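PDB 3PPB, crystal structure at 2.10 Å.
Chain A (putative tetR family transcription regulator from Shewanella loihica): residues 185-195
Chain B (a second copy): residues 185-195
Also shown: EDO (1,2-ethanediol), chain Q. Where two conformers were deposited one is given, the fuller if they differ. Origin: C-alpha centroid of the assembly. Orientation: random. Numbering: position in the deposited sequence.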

# COMPACT_ATOMS: atom_id res chain seq x y z
N PHE A 185 -12.39 -4.65 11.28
CA PHE A 185 -13.65 -4.52 10.50
C PHE A 185 -14.35 -3.16 10.75
O PHE A 185 -14.90 -2.56 9.82
CB PHE A 185 -14.66 -5.66 10.79
CG PHE A 185 -15.93 -5.53 9.96
CD1 PHE A 185 -15.89 -5.66 8.57
CD2 PHE A 185 -17.15 -5.24 10.56
CE1 PHE A 185 -17.05 -5.49 7.80
CE2 PHE A 185 -18.31 -5.08 9.78
CZ PHE A 185 -18.26 -5.23 8.41
N ALA A 186 -14.33 -2.68 12.01
CA ALA A 186 -14.95 -1.40 12.37
C ALA A 186 -14.33 -0.25 11.56
O ALA A 186 -15.08 0.56 11.00
CB ALA A 186 -14.81 -1.14 13.87
N LEU A 187 -12.98 -0.23 11.41
CA LEU A 187 -12.30 0.81 10.62
C LEU A 187 -12.73 0.70 9.18
O LEU A 187 -13.00 1.72 8.56
CB LEU A 187 -10.77 0.72 10.74
CG LEU A 187 -10.16 1.19 12.08
CD1 LEU A 187 -8.87 0.48 12.36
CD2 LEU A 187 -9.97 2.72 12.13
N PHE A 188 -12.85 -0.53 8.65
CA PHE A 188 -13.25 -0.79 7.27
C PHE A 188 -14.70 -0.33 7.00
O PHE A 188 -14.93 0.44 6.06
CB PHE A 188 -13.08 -2.29 6.96
CG PHE A 188 -13.58 -2.71 5.60
CD1 PHE A 188 -12.86 -2.39 4.45
CD2 PHE A 188 -14.73 -3.47 5.47
CE1 PHE A 188 -13.31 -2.81 3.19
CE2 PHE A 188 -15.19 -3.87 4.22
CZ PHE A 188 -14.48 -3.54 3.08
N TRP A 189 -15.68 -0.82 7.79
CA TRP A 189 -17.08 -0.51 7.64
C TRP A 189 -17.37 0.98 7.87
O TRP A 189 -18.06 1.59 7.05
CB TRP A 189 -17.95 -1.35 8.61
CG TRP A 189 -19.42 -1.14 8.38
CD1 TRP A 189 -20.27 -0.40 9.16
CD2 TRP A 189 -20.21 -1.62 7.27
NE1 TRP A 189 -21.54 -0.41 8.61
CE2 TRP A 189 -21.53 -1.15 7.45
CE3 TRP A 189 -19.92 -2.43 6.14
CZ2 TRP A 189 -22.57 -1.44 6.55
CZ3 TRP A 189 -20.96 -2.73 5.26
CH2 TRP A 189 -22.26 -2.25 5.47
N ASN A 190 -16.84 1.56 8.97
CA ASN A 190 -17.12 2.96 9.34
C ASN A 190 -16.57 3.97 8.34
O ASN A 190 -17.12 5.07 8.24
CB ASN A 190 -16.65 3.26 10.75
CG ASN A 190 -17.51 2.57 11.77
OD1 ASN A 190 -18.59 2.06 11.46
ND2 ASN A 190 -17.04 2.49 13.00
N ALA A 191 -15.54 3.60 7.56
CA ALA A 191 -15.07 4.52 6.51
C ALA A 191 -16.17 4.75 5.49
O ALA A 191 -16.35 5.88 5.05
CB ALA A 191 -13.83 3.94 5.81
N MSE A 192 -16.91 3.68 5.14
CA MSE A 192 -17.96 3.64 4.11
C MSE A 192 -19.36 3.98 4.57
O MSE A 192 -20.18 4.39 3.76
CB MSE A 192 -18.07 2.21 3.55
CG MSE A 192 -16.81 1.64 2.93
SE MSE A 192 -17.31 0.06 1.93
CE MSE A 192 -17.65 -1.19 3.40
N ALA A 193 -19.71 3.62 5.83
CA ALA A 193 -21.08 3.75 6.32
C ALA A 193 -21.57 5.19 6.32
O ALA A 193 -20.77 6.10 6.56
CB ALA A 193 -21.21 3.14 7.71
N VAL A 194 -22.90 5.39 6.09
CA VAL A 194 -23.55 6.71 6.12
C VAL A 194 -23.46 7.29 7.54
O VAL A 194 -23.57 6.53 8.52
CB VAL A 194 -25.04 6.72 5.68
CG1 VAL A 194 -25.21 6.65 4.18
CG2 VAL A 194 -25.85 5.64 6.39
N ARG A 195 -23.32 8.61 7.64
CA ARG A 195 -23.30 9.35 8.91
C ARG A 195 -24.32 10.49 8.85
O ARG A 195 -24.55 11.01 7.74
CB ARG A 195 -21.91 9.89 9.21
CG ARG A 195 -21.00 8.80 9.79
CD ARG A 195 -19.85 9.37 10.60
NE ARG A 195 -20.31 10.01 11.84
CZ ARG A 195 -19.96 9.63 13.06
NH1 ARG A 195 -19.10 8.63 13.24
NH2 ARG A 195 -20.46 10.26 14.12
OXT ARG A 195 -24.91 10.84 9.91
N PHE B 185 -11.43 12.91 2.32
CA PHE B 185 -11.31 13.16 3.76
C PHE B 185 -12.42 12.44 4.56
O PHE B 185 -12.17 11.95 5.67
CB PHE B 185 -11.36 14.68 4.08
CG PHE B 185 -11.24 14.94 5.58
CD1 PHE B 185 -10.07 14.63 6.26
CD2 PHE B 185 -12.32 15.45 6.30
CE1 PHE B 185 -9.97 14.82 7.64
CE2 PHE B 185 -12.22 15.66 7.68
CZ PHE B 185 -11.05 15.36 8.34
N ALA B 186 -13.65 12.38 4.02
CA ALA B 186 -14.79 11.74 4.69
C ALA B 186 -14.48 10.26 4.96
O ALA B 186 -14.69 9.81 6.08
CB ALA B 186 -16.05 11.89 3.85
N LEU B 187 -13.88 9.55 3.96
CA LEU B 187 -13.51 8.14 4.14
C LEU B 187 -12.45 8.02 5.22
O LEU B 187 -12.54 7.12 6.04
CB LEU B 187 -12.99 7.51 2.83
CG LEU B 187 -14.02 7.21 1.74
CD1 LEU B 187 -13.36 7.24 0.38
CD2 LEU B 187 -14.79 5.90 2.00
N PHE B 188 -11.48 8.93 5.24
CA PHE B 188 -10.39 8.95 6.23
C PHE B 188 -10.93 9.21 7.67
O PHE B 188 -10.65 8.44 8.58
CB PHE B 188 -9.36 10.02 5.83
CG PHE B 188 -8.26 10.24 6.83
CD1 PHE B 188 -7.24 9.30 6.99
CD2 PHE B 188 -8.22 11.39 7.61
CE1 PHE B 188 -6.21 9.52 7.90
CE2 PHE B 188 -7.19 11.60 8.53
CZ PHE B 188 -6.19 10.66 8.67
N TRP B 189 -11.68 10.30 7.86
CA TRP B 189 -12.24 10.68 9.16
C TRP B 189 -13.25 9.65 9.69
O TRP B 189 -13.16 9.26 10.85
CB TRP B 189 -12.92 12.07 9.08
CG TRP B 189 -13.41 12.54 10.42
CD1 TRP B 189 -14.71 12.55 10.87
CD2 TRP B 189 -12.61 13.01 11.51
NE1 TRP B 189 -14.76 13.01 12.17
CE2 TRP B 189 -13.48 13.29 12.59
CE3 TRP B 189 -11.22 13.19 11.69
CZ2 TRP B 189 -13.01 13.77 13.83
CZ3 TRP B 189 -10.76 13.67 12.91
CH2 TRP B 189 -11.65 13.96 13.96
N ASN B 190 -14.21 9.22 8.85
CA ASN B 190 -15.28 8.31 9.28
C ASN B 190 -14.77 6.94 9.67
O ASN B 190 -15.42 6.27 10.48
CB ASN B 190 -16.36 8.20 8.22
CG ASN B 190 -17.17 9.48 8.15
OD1 ASN B 190 -17.08 10.34 9.03
ND2 ASN B 190 -17.94 9.67 7.10
N ALA B 191 -13.59 6.51 9.15
CA ALA B 191 -13.01 5.24 9.61
C ALA B 191 -12.71 5.32 11.10
O ALA B 191 -13.00 4.37 11.81
CB ALA B 191 -11.72 4.93 8.84
N MSE B 192 -12.19 6.45 11.57
CA MSE B 192 -11.74 6.73 12.95
C MSE B 192 -12.79 7.23 13.92
O MSE B 192 -12.63 7.03 15.12
CB MSE B 192 -10.66 7.83 12.93
CG MSE B 192 -9.43 7.51 12.12
SE MSE B 192 -8.02 8.76 12.59
CE MSE B 192 -8.75 10.37 11.71
N ALA B 193 -13.75 8.05 13.42
CA ALA B 193 -14.72 8.74 14.29
C ALA B 193 -15.60 7.78 15.07
O ALA B 193 -15.93 6.72 14.57
CB ALA B 193 -15.59 9.67 13.46
N VAL B 194 -16.01 8.20 16.30
CA VAL B 194 -16.91 7.44 17.19
C VAL B 194 -18.27 7.27 16.55
O VAL B 194 -18.75 8.20 15.88
CB VAL B 194 -17.13 8.07 18.60
CG1 VAL B 194 -16.01 7.76 19.57
CG2 VAL B 194 -17.45 9.56 18.55
N ARG B 195 -18.89 6.09 16.81
CA ARG B 195 -20.24 5.76 16.34
C ARG B 195 -21.11 5.31 17.51
O ARG B 195 -20.55 4.82 18.51
CB ARG B 195 -20.20 4.70 15.23
CG ARG B 195 -19.84 5.34 13.88
CD ARG B 195 -20.32 4.56 12.69
NE ARG B 195 -21.77 4.64 12.55
CZ ARG B 195 -22.39 5.07 11.46
NH1 ARG B 195 -21.69 5.46 10.41
NH2 ARG B 195 -23.72 5.10 11.42
OXT ARG B 195 -22.34 5.55 17.48
C1 EDO Q . -17.04 14.43 6.91
O1 EDO Q . -17.08 13.71 8.15
C2 EDO Q . -16.15 15.66 7.00
O2 EDO Q . -16.90 16.90 7.06
O HOH W 1 -15.00 4.25 13.75
O HOH W 2 -19.22 6.18 9.45
O HOH W 3 -18.39 7.46 5.62
O HOH W 4 -17.35 6.85 12.24

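The C-terminal ends of two copies of a putative TetR family regulator cross here, each about two turns of helix, then a short extended tail. The helix axes approach to 6.7 Å with their N-to-C directions at 136°, and Ala A191 CA and Ala B191 CA lie 3.8 Å apart, the nearest CA pair; together the stretches bury 685 Å². Along chain A, Phe A185 makes no contact with the facing stretch. Leu A187 leaves its helix sideways, but its m,t rotamer brings CD2 against Ala B191 O (3.5 Å) and into apolar contact with Ala B191 CB (4.3 Å), an arrangement repeated by Leu B187 on Ala A191. Phe A188 points away and makes no contact with the facing stretch. Asn A190 points toward the partner. Its carbonyl O lies 3.1 Å from Asn B190 O; both are acceptors, so no hydrogen bond joins them. Its side chain instead works through water 1, which accepts from Asn A190 ND2 (2.8 Å) and donates to Ala B191 O and Ala B193 O (each 2.8 Å), linking the Asn A190 amide to two backbone carbonyls of the partner. Water 3 does the same for Asn B190 ND2, Ala A191 O and Ala A193 O. At Ala A191 the backbones come close: Ala A191 CA sits 3.6 Å from Ala B191 N, and Ala A191 CB lies 3.8 Å from Ala B191 CB. Met A192, a selenomethionine, points away. Beyond it the tails exchange arginines. Val A194 turns its side chain away, yet its carbonyl O accepts from Arg B195 NH1 (2.9 Å) and NH2 (3.2 Å), lying at the guanidinium edge where the N-H groups point. Arg A195 reciprocates: NH1 donates to Val B194 O at 2.7 Å, with a weak second bond from NH2 at 3.2 Å, while water 4 accepts from Arg A195 NH1, also at 2.7 Å.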